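Local coordinates for uncharacterized protein ycf41 (Synechococcus elongatus PCC 6301, PDB 3KOJ) that probably binds single-stranded DNA through an OB-fold domain of the single-strand binding protein family, here assembled as four copies, at residues Ser13-Ala18 with Glu76-Gly81; Val41-Leu46 with Ala53-Val58. The protein carries 1 engineered substitution. All blocks are in the same frame, centred on the assembly; numbering follows the deposited sequence.

Contact 1 of 2, residues Ser13-Ala18 with Glu76-Gly81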
loop_
_atom_site.group_PDB
_atom_site.type_symbol
_atom_site.label_atom_id
_atom_site.label_comp_id
_atom_site.label_asym_id
_atom_site.label_seq_id
_atom_site.Cartn_x
_atom_site.Cartn_y
_atom_site.Cartn_z
ATOM N N SER B 13 -0.827 3.941 -5.387
ATOM C CA SER B 13 -0.725 2.514 -5.094
ATOM C C SER B 13 -2.030 1.995 -4.518
ATOM O O SER B 13 -2.371 2.289 -3.367
ATOM C CB SER B 13 0.412 2.260 -4.094
ATOM O OG SER B 13 0.493 0.889 -3.733
ATOM N N CYS B 14 -2.755 1.222 -5.318
ATOM C CA CYS B 14 -4.025 0.661 -4.881
ATOM C C CYS B 14 -3.947 -0.852 -4.931
ATOM O O CYS B 14 -3.786 -1.442 -6.003
ATOM C CB CYS B 14 -5.161 1.154 -5.777
ATOM S SG CYS B 14 -5.424 2.932 -5.674
ATOM N N ILE B 15 -4.047 -1.473 -3.761
ATOM C CA ILE B 15 -3.989 -2.919 -3.657
ATOM C C ILE B 15 -5.313 -3.406 -3.089
ATOM O O ILE B 15 -5.693 -3.061 -1.965
ATOM C CB ILE B 15 -2.797 -3.333 -2.783
ATOM C CG1 ILE B 15 -1.517 -2.767 -3.419
ATOM C CG2 ILE B 15 -2.741 -4.861 -2.661
ATOM C CD1 ILE B 15 -0.236 -3.078 -2.697
ATOM N N LEU B 16 -6.013 -4.209 -3.885
ATOM C CA LEU B 16 -7.329 -4.694 -3.514
ATOM C C LEU B 16 -7.528 -6.193 -3.630
ATOM O O LEU B 16 -7.101 -6.819 -4.596
ATOM C CB LEU B 16 -8.392 -4.033 -4.401
ATOM C CG LEU B 16 -8.570 -2.516 -4.466
ATOM C CD1 LEU B 16 -9.329 -2.151 -5.742
ATOM C CD2 LEU B 16 -9.323 -2.033 -3.237
ATOM N N GLN B 17 -8.216 -6.745 -2.640
ATOM C CA GLN B 17 -8.569 -8.153 -2.617
ATOM C C GLN B 17 -9.984 -8.117 -3.194
ATOM O O GLN B 17 -10.839 -7.405 -2.672
ATOM C CB GLN B 17 -8.606 -8.636 -1.178
ATOM C CG GLN B 17 -8.774 -10.113 -0.992
ATOM C CD GLN B 17 -8.775 -10.464 0.477
ATOM O OE1 GLN B 17 -8.040 -9.858 1.263
ATOM N NE2 GLN B 17 -9.598 -11.435 0.861
ATOM N N ALA B 18 -10.232 -8.867 -4.263
ATOM C CA ALA B 18 -11.552 -8.851 -4.890
ATOM C C ALA B 18 -11.894 -10.154 -5.593
ATOM O O ALA B 18 -11.038 -11.027 -5.772
ATOM C CB ALA B 18 -11.630 -7.689 -5.889
ATOM N N GLU B 76 -10.924 -15.423 -6.319
ATOM C CA GLU B 76 -10.606 -14.329 -5.404
ATOM C C GLU B 76 -9.138 -13.993 -5.654
ATOM O O GLU B 76 -8.269 -14.855 -5.543
ATOM C CB GLU B 76 -10.807 -14.741 -3.940
ATOM C CG GLU B 76 -10.333 -13.672 -2.950
ATOM C CD GLU B 76 -11.468 -12.944 -2.247
ATOM O OE1 GLU B 76 -11.843 -13.365 -1.132
ATOM O OE2 GLU B 76 -11.986 -11.952 -2.806
ATOM N N VAL B 77 -8.866 -12.741 -5.996
ATOM C CA VAL B 77 -7.506 -12.326 -6.305
ATOM C C VAL B 77 -7.096 -11.077 -5.538
ATOM O O VAL B 77 -7.911 -10.458 -4.847
ATOM C CB VAL B 77 -7.370 -12.002 -7.815
ATOM C CG1 VAL B 77 -7.700 -13.234 -8.645
ATOM C CG2 VAL B 77 -8.324 -10.851 -8.197
ATOM N N VAL B 78 -5.814 -10.744 -5.632
ATOM C CA VAL B 78 -5.307 -9.509 -5.047
ATOM C C VAL B 78 -4.737 -8.774 -6.249
ATOM O O VAL B 78 -3.941 -9.333 -7.007
ATOM C CB VAL B 78 -4.161 -9.708 -4.040
ATOM C CG1 VAL B 78 -3.620 -8.332 -3.622
ATOM C CG2 VAL B 78 -4.660 -10.449 -2.812
ATOM N N LEU B 79 -5.150 -7.529 -6.428
ATOM C CA LEU B 79 -4.675 -6.738 -7.552
ATOM C C LEU B 79 -3.881 -5.539 -7.054
ATOM O O LEU B 79 -4.228 -4.946 -6.036
ATOM C CB LEU B 79 -5.873 -6.231 -8.373
ATOM C CG LEU B 79 -6.824 -7.304 -8.906
ATOM C CD1 LEU B 79 -8.162 -6.668 -9.273
ATOM C CD2 LEU B 79 -6.194 -8.001 -10.107
ATOM N N GLU B 80 -2.805 -5.209 -7.764
ATOM C CA GLU B 80 -1.995 -4.036 -7.437
ATOM C C GLU B 80 -2.017 -3.180 -8.693
ATOM O O GLU B 80 -1.726 -3.673 -9.782
ATOM C CB GLU B 80 -0.540 -4.404 -7.137
ATOM C CG GLU B 80 0.328 -3.162 -6.877
ATOM C CD GLU B 80 1.820 -3.465 -6.859
ATOM O OE1 GLU B 80 2.205 -4.592 -7.233
ATOM O OE2 GLU B 80 2.608 -2.572 -6.482
ATOM N N GLY B 81 -2.354 -1.902 -8.550
ATOM C CA GLY B 81 -2.394 -1.041 -9.714
ATOM C C GLY B 81 -2.557 0.424 -9.368
ATOM O O GLY B 81 -2.368 0.829 -8.217
HETATM O O HOH W 1 1.954 -0.116 -5.868
#
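Six backbone hydrogen bonds join S13-A18 to E76-G81 as antiparallel strands, with C14/G81, L16/L79 and A18/V77 as the hydrogen-bonded pairs. The straightest runs from V77 N to A18 O (2.8 Å, 167° at the hydrogen), nearly along the C=O axis. Packing is tight in the middle of the I15, Q17, V78 and E80 face: I15 CG2, anti to its backbone N, crosses V78 obliquely and meets V78 CG1 at 3.7 Å, while I15 CG1 lies alongside E80 CG at 3.9 Å. The looser, partly solvent-facing part is at the E80 and E76 carboxylates. A water links S13 OG (2.8 Å) to E80 OE2 (2.6 Å), and E80 OE1 pairs with R105. E76 bends at chi2 (107°) and brings its carboxylate beside the Q17 amide, planes perpendicular, with E76 OE1 3.6 Å from Q17 NE2; E76 OE2 bonds weakly to T19 OG1, and Q17 OE1 accepts from M11 N of the second subunit. An alanine in place of E76 lacks the carboxylate, and would probably leave the Q17 amide without this neighbour and T19 OG1 without its weak bond. On the reverse face, L79 packs against strands 35-43, 53-60 and 100-103, while S13-L16 continue the sheet into an antiparallel strand of the second subunit.

Contact 2 of 2, residues Val41-Leu46 with Ala53-Val58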
loop_
_atom_site.group_PDB
_atom_site.type_symbol
_atom_site.label_atom_id
_atom_site.label_comp_id
_atom_site.label_asym_id
_atom_site.label_seq_id
_atom_site.Cartn_x
_atom_site.Cartn_y
_atom_site.Cartn_z
ATOM N N VAL B 41 -14.384 -6.670 -11.140
ATOM C CA VAL B 41 -14.260 -7.363 -9.869
ATOM C C VAL B 41 -15.197 -6.728 -8.856
ATOM O O VAL B 41 -15.660 -5.601 -9.040
ATOM C CB VAL B 41 -12.816 -7.315 -9.312
ATOM C CG1 VAL B 41 -11.856 -7.932 -10.316
ATOM C CG2 VAL B 41 -12.418 -5.867 -8.977
ATOM N N GLN B 42 -15.483 -7.469 -7.793
ATOM C CA GLN B 42 -16.346 -6.976 -6.733
ATOM C C GLN B 42 -15.640 -7.142 -5.393
ATOM O O GLN B 42 -14.986 -8.156 -5.142
ATOM C CB GLN B 42 -17.669 -7.749 -6.715
ATOM C CG GLN B 42 -18.619 -7.308 -5.607
ATOM C CD GLN B 42 -19.934 -8.067 -5.628
ATOM O OE1 GLN B 42 -20.759 -7.885 -6.528
ATOM N NE2 GLN B 42 -20.131 -8.931 -4.637
ATOM N N PHE B 43 -15.749 -6.129 -4.546
ATOM C CA PHE B 43 -15.134 -6.194 -3.228
ATOM C C PHE B 43 -16.082 -5.593 -2.203
ATOM O O PHE B 43 -16.934 -4.765 -2.540
ATOM C CB PHE B 43 -13.758 -5.507 -3.220
ATOM C CG PHE B 43 -13.743 -4.121 -3.800
ATOM C CD1 PHE B 43 -13.771 -3.006 -2.973
ATOM C CD2 PHE B 43 -13.640 -3.931 -5.174
ATOM C CE1 PHE B 43 -13.683 -1.723 -3.501
ATOM C CE2 PHE B 43 -13.552 -2.652 -5.715
ATOM C CZ PHE B 43 -13.574 -1.545 -4.879
ATOM N N PRO B 44 -15.954 -6.012 -0.938
ATOM C CA PRO B 44 -16.801 -5.546 0.162
ATOM C C PRO B 44 -16.858 -4.048 0.386
ATOM O O PRO B 44 -15.859 -3.340 0.219
ATOM C CB PRO B 44 -16.222 -6.272 1.379
ATOM C CG PRO B 44 -15.569 -7.489 0.793
ATOM C CD PRO B 44 -14.908 -6.917 -0.428
ATOM N N GLY B 45 -18.043 -3.581 0.768
ATOM C CA GLY B 45 -18.216 -2.178 1.063
ATOM C C GLY B 45 -17.491 -2.022 2.382
ATOM O O GLY B 45 -16.980 -2.996 2.937
ATOM N N LEU B 46 -17.409 -0.817 2.906
ATOM C CA LEU B 46 -16.702 -0.668 4.161
ATOM C C LEU B 46 -17.547 -0.997 5.375
ATOM O O LEU B 46 -17.001 -1.196 6.482
ATOM C CB LEU B 46 -16.125 0.735 4.227
ATOM C CG LEU B 46 -15.326 0.907 2.928
ATOM C CD1 LEU B 46 -14.711 2.274 2.853
ATOM C CD2 LEU B 46 -14.272 -0.167 2.871
ATOM N N ALA B 53 -18.685 -3.120 -3.790
ATOM C CA ALA B 53 -18.393 -2.235 -4.903
ATOM C C ALA B 53 -17.940 -3.052 -6.102
ATOM O O ALA B 53 -17.378 -4.135 -5.947
ATOM C CB ALA B 53 -17.309 -1.233 -4.511
ATOM N N ARG B 54 -18.216 -2.551 -7.299
ATOM C CA ARG B 54 -17.772 -3.233 -8.503
ATOM C C ARG B 54 -16.859 -2.275 -9.234
ATOM O O ARG B 54 -17.145 -1.083 -9.351
ATOM C CB ARG B 54 -18.951 -3.669 -9.365
ATOM C CG ARG B 54 -19.687 -4.820 -8.729
ATOM C CD ARG B 54 -20.607 -5.536 -9.695
ATOM N NE ARG B 54 -20.988 -6.820 -9.124
ATOM C CZ ARG B 54 -21.407 -7.867 -9.823
ATOM N NH1 ARG B 54 -21.513 -7.795 -11.145
ATOM N NH2 ARG B 54 -21.698 -8.997 -9.194
ATOM N N LEU B 55 -15.749 -2.807 -9.722
ATOM C CA LEU B 55 -14.750 -1.979 -10.362
ATOM C C LEU B 55 -14.188 -2.563 -11.647
ATOM O O LEU B 55 -13.866 -3.751 -11.718
ATOM C CB LEU B 55 -13.622 -1.750 -9.356
ATOM C CG LEU B 55 -12.369 -0.967 -9.732
ATOM C CD1 LEU B 55 -12.730 0.482 -10.043
ATOM C CD2 LEU B 55 -11.384 -1.045 -8.569
ATOM N N LYS B 56 -14.076 -1.718 -12.662
ATOM C CA LYS B 56 -13.517 -2.150 -13.931
ATOM C C LYS B 56 -12.010 -2.245 -13.723
ATOM O O LYS B 56 -11.396 -1.348 -13.152
ATOM C CB LYS B 56 -13.825 -1.136 -15.029
ATOM C CG LYS B 56 -13.201 -1.485 -16.373
ATOM C CD LYS B 56 -13.550 -0.449 -17.427
ATOM C CE LYS B 56 -12.854 -0.733 -18.748
ATOM N NZ LYS B 56 -13.198 0.288 -19.779
ATOM N N VAL B 57 -11.424 -3.339 -14.187
ATOM C CA VAL B 57 -9.992 -3.569 -14.044
ATOM C C VAL B 57 -9.394 -3.776 -15.429
ATOM O O VAL B 57 -9.929 -4.536 -16.230
ATOM C CB VAL B 57 -9.749 -4.812 -13.162
ATOM C CG1 VAL B 57 -8.283 -5.172 -13.137
ATOM C CG2 VAL B 57 -10.257 -4.538 -11.753
ATOM N N VAL B 58 -8.289 -3.093 -15.711
ATOM C CA VAL B 58 -7.646 -3.199 -17.016
ATOM C C VAL B 58 -6.151 -3.478 -16.907
ATOM O O VAL B 58 -5.446 -2.842 -16.125
ATOM C CB VAL B 58 -7.837 -1.899 -17.827
ATOM C CG1 VAL B 58 -7.236 -2.059 -19.221
ATOM C CG2 VAL B 58 -9.323 -1.551 -17.905
#
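Backbone pairing between V41-F43 and the start of A53-V58 rests on four hydrogen bonds, two each at the antiparallel pairs V41/L55 and F43/A53. A53 N to F43 O is the shortest at 2.7 Å and lies nearly along the C=O axis. Between them, at the non-hydrogen-bonded pair Q42/R54, Q42 CA lies 3.1 Å from A53 O in a CA-H...O contact. Polar side chains meet on the Q42 and R54 face. Q42 is extended, CG anti to the backbone N (chi1 179°), and presents OE1 to the edge of the R54 guanidinium, which grips it side-on with two nitrogens. R54 NE reaches Q42 OE1 at 2.8 Å on a lone pair, in the amide plane; R54 NH2, 3.0 Å from the same OE1, sits above that plane. The amide and guanidinium planes are turned 47° apart. These strands form a beta hairpin of the OB fold; on its other face V41, L55 and V57 look into the barrel interior, whereas F43 and A53 lie at the end by the second subunit. Apolar contacts lie on that side. F43 takes the crowded chi1 position (50°), which brings its ring toward A53 and L55 of the partner strand: A53 CB lies over one face, 4.0 Å from the F43 centroid, in a CH-pi contact, and L55 CB meets the ring edge at F43 CE2, 3.8 Å away. Further along, V41 CG2 meets V57 CG2 at 3.8 Å, the side chains crossing at about a right angle.

How the contacts relate
From the N terminus, S13-A18 lies on strand 12-28; the next strand in the chain is 35-43, carrying V41-F43 of V41-L46. After six intervening residues, A53-V58 begins strand 53-60, so contact 2 closes a short hairpin loop. The chain then passes through helix 62-70 before E76-G81 returns to S13-A18, and contact 1 closes the far longer loop, with contact 2 wholly within it. The two do not cross. Their centres lie about 10 Å apart in one curled sheet, where strands 12-28 and 35-43 are neighbours: A18 CB packs 3.6 Å from V41 CB, and L16 CD1 meets L55 CD2 at 3.7 Å. Both contacts also reach the second subunit.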